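Local coordinates for protein 6-pyruvoyl tetrahydrobiopterin synthase (Plasmodium vivax, PDB 3LX3) that is a zinc-containing hexamer of the 6-pyruvoyl tetrahydropterin synthase family that binds 2-amino-1,5-dihydropteridine-4,6-dione, at residues Q84-D96 and F119-S132. Residues are numbered along the deposited sequence; the frame is centred on the assembly and turned at random. Where two conformers were deposited one is given.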
# COMPACT_ATOMS: atom_id res chain seq x y z
N GLN A 84 9.88 6.77 -22.48
CA GLN A 84 9.55 7.40 -23.74
C GLN A 84 8.28 8.22 -23.65
O GLN A 84 8.14 9.27 -24.28
CB GLN A 84 9.40 6.35 -24.84
CG GLN A 84 10.72 5.61 -25.12
CD GLN A 84 10.52 4.33 -25.93
OE1 GLN A 84 9.38 3.92 -26.24
NE2 GLN A 84 11.63 3.68 -26.28
N LEU A 85 7.33 7.75 -22.84
CA LEU A 85 6.06 8.45 -22.68
C LEU A 85 6.11 9.56 -21.64
O LEU A 85 5.50 10.63 -21.78
CB LEU A 85 4.98 7.47 -22.30
CG LEU A 85 4.70 6.34 -23.30
CD1 LEU A 85 3.96 5.18 -22.63
CD2 LEU A 85 3.90 6.93 -24.38
N ASP A 86 6.86 9.30 -20.57
CA ASP A 86 6.86 10.15 -19.39
C ASP A 86 7.12 11.62 -19.71
O ASP A 86 7.97 11.95 -20.55
CB ASP A 86 7.96 9.67 -18.45
CG ASP A 86 8.02 10.44 -17.14
OD1 ASP A 86 9.13 10.94 -16.81
OD2 ASP A 86 7.01 10.60 -16.44
N HIS A 87 6.38 12.50 -19.03
CA HIS A 87 6.60 13.95 -19.07
C HIS A 87 6.22 14.54 -20.40
O HIS A 87 6.86 15.42 -20.92
CB HIS A 87 8.02 14.38 -18.69
CG HIS A 87 8.10 14.90 -17.31
ND1 HIS A 87 8.41 16.21 -17.01
CD2 HIS A 87 7.83 14.29 -16.13
CE1 HIS A 87 8.37 16.37 -15.70
NE2 HIS A 87 8.02 15.23 -15.15
N HIS A 88 5.13 14.08 -20.96
CA HIS A 88 4.57 14.64 -22.19
C HIS A 88 3.06 14.62 -22.18
O HIS A 88 2.40 13.94 -21.36
CB HIS A 88 4.95 13.76 -23.41
CG HIS A 88 6.39 13.72 -23.70
ND1 HIS A 88 7.20 12.72 -23.21
CD2 HIS A 88 7.18 14.53 -24.43
CE1 HIS A 88 8.43 12.92 -23.63
NE2 HIS A 88 8.46 14.01 -24.38
N PHE A 89 2.48 15.33 -23.14
CA PHE A 89 1.11 15.18 -23.54
C PHE A 89 0.98 13.98 -24.49
O PHE A 89 1.71 13.93 -25.50
CB PHE A 89 0.55 16.45 -24.20
CG PHE A 89 -0.84 16.30 -24.74
CD1 PHE A 89 -1.93 16.44 -23.93
CD2 PHE A 89 -1.07 16.06 -26.10
CE1 PHE A 89 -3.18 16.32 -24.41
CE2 PHE A 89 -2.33 15.94 -26.60
CZ PHE A 89 -3.39 16.05 -25.77
N ILE A 90 0.06 13.06 -24.21
CA ILE A 90 -0.18 11.91 -25.07
C ILE A 90 -1.12 12.29 -26.19
O ILE A 90 -2.29 12.60 -25.96
CB ILE A 90 -0.75 10.74 -24.27
CG1 ILE A 90 0.30 10.27 -23.24
CG2 ILE A 90 -1.12 9.60 -25.22
CD1 ILE A 90 -0.30 9.28 -22.23
N LEU A 91 -0.61 12.27 -27.42
CA LEU A 91 -1.36 12.74 -28.59
C LEU A 91 -1.79 11.52 -29.41
O LEU A 91 -0.95 10.87 -30.02
CB LEU A 91 -0.51 13.70 -29.43
CG LEU A 91 -1.17 14.37 -30.63
CD1 LEU A 91 -2.38 15.10 -30.27
CD2 LEU A 91 -0.11 15.32 -31.28
N PRO A 92 -3.10 11.23 -29.42
CA PRO A 92 -3.58 10.09 -30.19
C PRO A 92 -3.71 10.44 -31.63
O PRO A 92 -4.74 11.03 -32.02
CB PRO A 92 -4.95 9.80 -29.53
CG PRO A 92 -5.40 11.03 -29.00
CD PRO A 92 -4.19 11.87 -28.67
N MET A 93 -2.75 9.98 -32.41
CA MET A 93 -2.58 10.44 -33.79
C MET A 93 -3.65 9.88 -34.76
O MET A 93 -3.84 10.45 -35.87
CB MET A 93 -1.11 10.23 -34.19
CG MET A 93 -0.76 8.81 -34.43
SD MET A 93 1.01 8.22 -34.36
CE MET A 93 1.47 8.40 -36.10
N TYR A 94 -4.42 8.86 -34.37
CA TYR A 94 -5.47 8.32 -35.21
C TYR A 94 -6.92 8.66 -34.79
O TYR A 94 -7.86 8.03 -35.22
CB TYR A 94 -5.29 6.84 -35.31
CG TYR A 94 -4.01 6.36 -35.93
CD1 TYR A 94 -3.35 7.10 -36.90
CD2 TYR A 94 -3.45 5.16 -35.57
CE1 TYR A 94 -2.21 6.58 -37.53
CE2 TYR A 94 -2.32 4.68 -36.19
CZ TYR A 94 -1.69 5.39 -37.15
OH TYR A 94 -0.57 4.95 -37.81
N SER A 95 -7.09 9.69 -34.00
CA SER A 95 -8.42 10.06 -33.54
C SER A 95 -9.28 10.55 -34.68
O SER A 95 -8.84 11.41 -35.47
CB SER A 95 -8.32 11.21 -32.53
OG SER A 95 -9.63 11.59 -32.10
N ASP A 96 -10.52 10.09 -34.69
CA ASP A 96 -11.45 10.49 -35.71
C ASP A 96 -12.26 11.71 -35.30
O ASP A 96 -13.10 12.18 -36.09
CB ASP A 96 -12.39 9.32 -36.07
CG ASP A 96 -13.20 8.79 -34.89
OD1 ASP A 96 -12.84 8.98 -33.71
OD2 ASP A 96 -14.21 8.10 -35.17
N PHE A 119 0.24 23.00 -28.41
CA PHE A 119 1.37 22.61 -27.58
C PHE A 119 2.61 22.51 -28.44
O PHE A 119 2.53 22.11 -29.58
CB PHE A 119 1.17 21.18 -27.01
CG PHE A 119 -0.18 20.87 -26.38
CD1 PHE A 119 -0.71 21.68 -25.42
CD2 PHE A 119 -0.92 19.78 -26.76
CE1 PHE A 119 -1.96 21.38 -24.83
CE2 PHE A 119 -2.18 19.53 -26.12
CZ PHE A 119 -2.60 20.29 -25.16
N PRO A 120 3.80 22.84 -27.88
CA PRO A 120 4.99 22.54 -28.63
C PRO A 120 5.04 21.06 -29.02
O PRO A 120 4.67 20.20 -28.22
CB PRO A 120 6.11 22.84 -27.65
CG PRO A 120 5.50 23.82 -26.65
CD PRO A 120 4.10 23.35 -26.54
N LYS A 121 5.48 20.76 -30.23
CA LYS A 121 5.57 19.36 -30.70
C LYS A 121 6.40 18.52 -29.76
O LYS A 121 6.07 17.38 -29.49
CB LYS A 121 6.16 19.30 -32.11
CG LYS A 121 5.29 19.86 -33.21
CD LYS A 121 6.05 19.86 -34.54
CE LYS A 121 5.29 20.51 -35.66
NZ LYS A 121 6.18 20.47 -36.92
N ARG A 122 7.48 19.11 -29.23
CA ARG A 122 8.41 18.38 -28.35
C ARG A 122 7.79 18.03 -27.00
O ARG A 122 8.30 17.15 -26.30
CB ARG A 122 9.70 19.16 -28.14
CG ARG A 122 9.59 20.47 -27.43
CD ARG A 122 10.98 21.09 -27.20
NE ARG A 122 11.80 20.16 -26.42
CZ ARG A 122 11.89 20.13 -25.09
NH1 ARG A 122 12.65 19.21 -24.50
NH2 ARG A 122 11.25 21.01 -24.33
N ASP A 123 6.68 18.69 -26.64
CA ASP A 123 5.98 18.38 -25.39
C ASP A 123 5.03 17.20 -25.59
O ASP A 123 4.42 16.73 -24.63
CB ASP A 123 5.14 19.57 -24.90
CG ASP A 123 5.96 20.65 -24.26
OD1 ASP A 123 7.05 21.05 -24.79
OD2 ASP A 123 5.51 21.21 -23.21
N CYS A 124 4.85 16.75 -26.82
CA CYS A 124 3.89 15.72 -27.14
C CYS A 124 4.58 14.42 -27.56
O CYS A 124 5.68 14.47 -28.17
CB CYS A 124 3.00 16.15 -28.30
SG CYS A 124 2.06 17.68 -28.02
N VAL A 125 3.92 13.31 -27.25
CA VAL A 125 4.31 12.03 -27.80
C VAL A 125 3.17 11.56 -28.68
O VAL A 125 2.03 11.40 -28.20
CB VAL A 125 4.75 11.04 -26.71
CG1 VAL A 125 6.11 11.51 -26.13
CG2 VAL A 125 3.71 10.87 -25.60
N GLN A 126 3.49 11.40 -29.96
CA GLN A 126 2.51 10.98 -30.94
C GLN A 126 2.46 9.46 -30.92
O GLN A 126 3.43 8.76 -31.30
CB GLN A 126 2.84 11.45 -32.36
CG GLN A 126 2.46 12.88 -32.63
CD GLN A 126 2.38 13.14 -34.10
OE1 GLN A 126 3.39 13.07 -34.79
NE2 GLN A 126 1.17 13.40 -34.60
N ILE A 127 1.32 8.94 -30.48
CA ILE A 127 1.12 7.51 -30.28
C ILE A 127 0.05 7.00 -31.25
O ILE A 127 -0.98 7.66 -31.43
CB ILE A 127 0.61 7.28 -28.79
CG1 ILE A 127 1.53 7.95 -27.76
CG2 ILE A 127 0.41 5.78 -28.55
CD1 ILE A 127 2.96 7.41 -27.89
N PRO A 128 0.28 5.84 -31.92
CA PRO A 128 -0.63 5.32 -32.96
C PRO A 128 -1.88 4.65 -32.38
O PRO A 128 -2.12 3.44 -32.53
CB PRO A 128 0.26 4.37 -33.74
CG PRO A 128 1.26 3.88 -32.73
CD PRO A 128 1.56 5.10 -31.90
N ILE A 129 -2.67 5.50 -31.72
CA ILE A 129 -3.92 5.12 -31.10
C ILE A 129 -5.01 6.11 -31.50
O ILE A 129 -4.73 7.23 -31.91
CB ILE A 129 -3.78 5.03 -29.57
CG1 ILE A 129 -3.43 6.35 -28.96
CG2 ILE A 129 -2.74 3.91 -29.23
CD1 ILE A 129 -3.24 6.34 -27.39
N LYS A 130 -6.26 5.69 -31.36
CA LYS A 130 -7.41 6.52 -31.68
C LYS A 130 -7.88 7.37 -30.50
O LYS A 130 -8.38 8.49 -30.69
CB LYS A 130 -8.55 5.65 -32.20
CG LYS A 130 -8.22 4.85 -33.47
CD LYS A 130 -9.30 3.86 -33.80
CE LYS A 130 -10.68 4.51 -33.91
NZ LYS A 130 -10.71 5.77 -34.74
N HIS A 131 -7.73 6.84 -29.28
CA HIS A 131 -8.15 7.53 -28.04
C HIS A 131 -7.07 7.32 -27.02
O HIS A 131 -6.52 6.22 -26.95
CB HIS A 131 -9.45 6.95 -27.47
CG HIS A 131 -10.51 6.72 -28.51
ND1 HIS A 131 -10.60 5.54 -29.18
CD2 HIS A 131 -11.48 7.53 -29.01
CE1 HIS A 131 -11.61 5.60 -30.03
NE2 HIS A 131 -12.15 6.80 -29.97
N SER A 132 -6.80 8.33 -26.19
CA SER A 132 -5.90 8.12 -25.08
C SER A 132 -6.57 7.46 -23.85
O SER A 132 -6.45 7.93 -22.70
CB SER A 132 -5.19 9.43 -24.71
OG SER A 132 -6.13 10.44 -24.40
O HOH W 1 10.55 16.32 -25.01
O HOH W 2 -4.91 12.78 -25.18
O HOH W 3 -9.51 10.72 -29.48
O HOH W 4 -14.08 8.17 -31.52
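Two short parallel strands, Phe89-Pro92 and Cys124-Ile127, form a short parallel pair, their axes 4.7 Å apart at 30°. The bonding zigzags as parallel pairing requires: Asp123 O receives Phe89 N, Phe89 O receives Val125 N, Val125 O receives Leu91 N, and Leu91 O receives Ile127 N in a nearly straight bond (176°). Ile127 O then takes Met93 N and Ile129 N from opposite faces of its carbonyl plane. At the strands' far end Tyr94, in the type I turn Pro92-Ser95, donates its N to Ile129 O at 3.0 Å.

On one face of the sheet, Phe119 CE2 lies over the centre of the Phe89 ring, 3.4 Å above its plane; the ring planes meet obliquely at 48°. Leu91 and Gln126 run side by side there, with Leu91 CD2 3.8 Å from Gln126 CG. On the other face, Ile90 CG2 meets Ile127 CG1, while Leu85 CD2 packs 3.7 Å from Ile127 CD1.

Where the chain enters the first strand, in the conformer given, Val125 CG1 lies over the His88 ring, 3.4 Å from its centroid, a CH-pi contact. His88 ND1 donates to Leu85 O, 3.1 Å away and close to the ring plane, a bond that would restrain the ring's rotation. A water links His88 NE2 to Arg122 O; another joins Ile90 O to Ser132 OG, whose protein partner is His36, a zinc ligand.

Helix 134-149 covers Leu85 and Ile127 through Ile141 and Tyr140, strand 106-111 touches Leu91 and Gln126, and strand 20-40 lies against Phe89 and Ile90 and is backbone-bonded through Ala35 to His88 and Ile90. Beyond this chain, Asp123 OD1 forms a salt bridge to Arg44, and its OD2 a hydrogen bond to Tyr117, both of a second subunit.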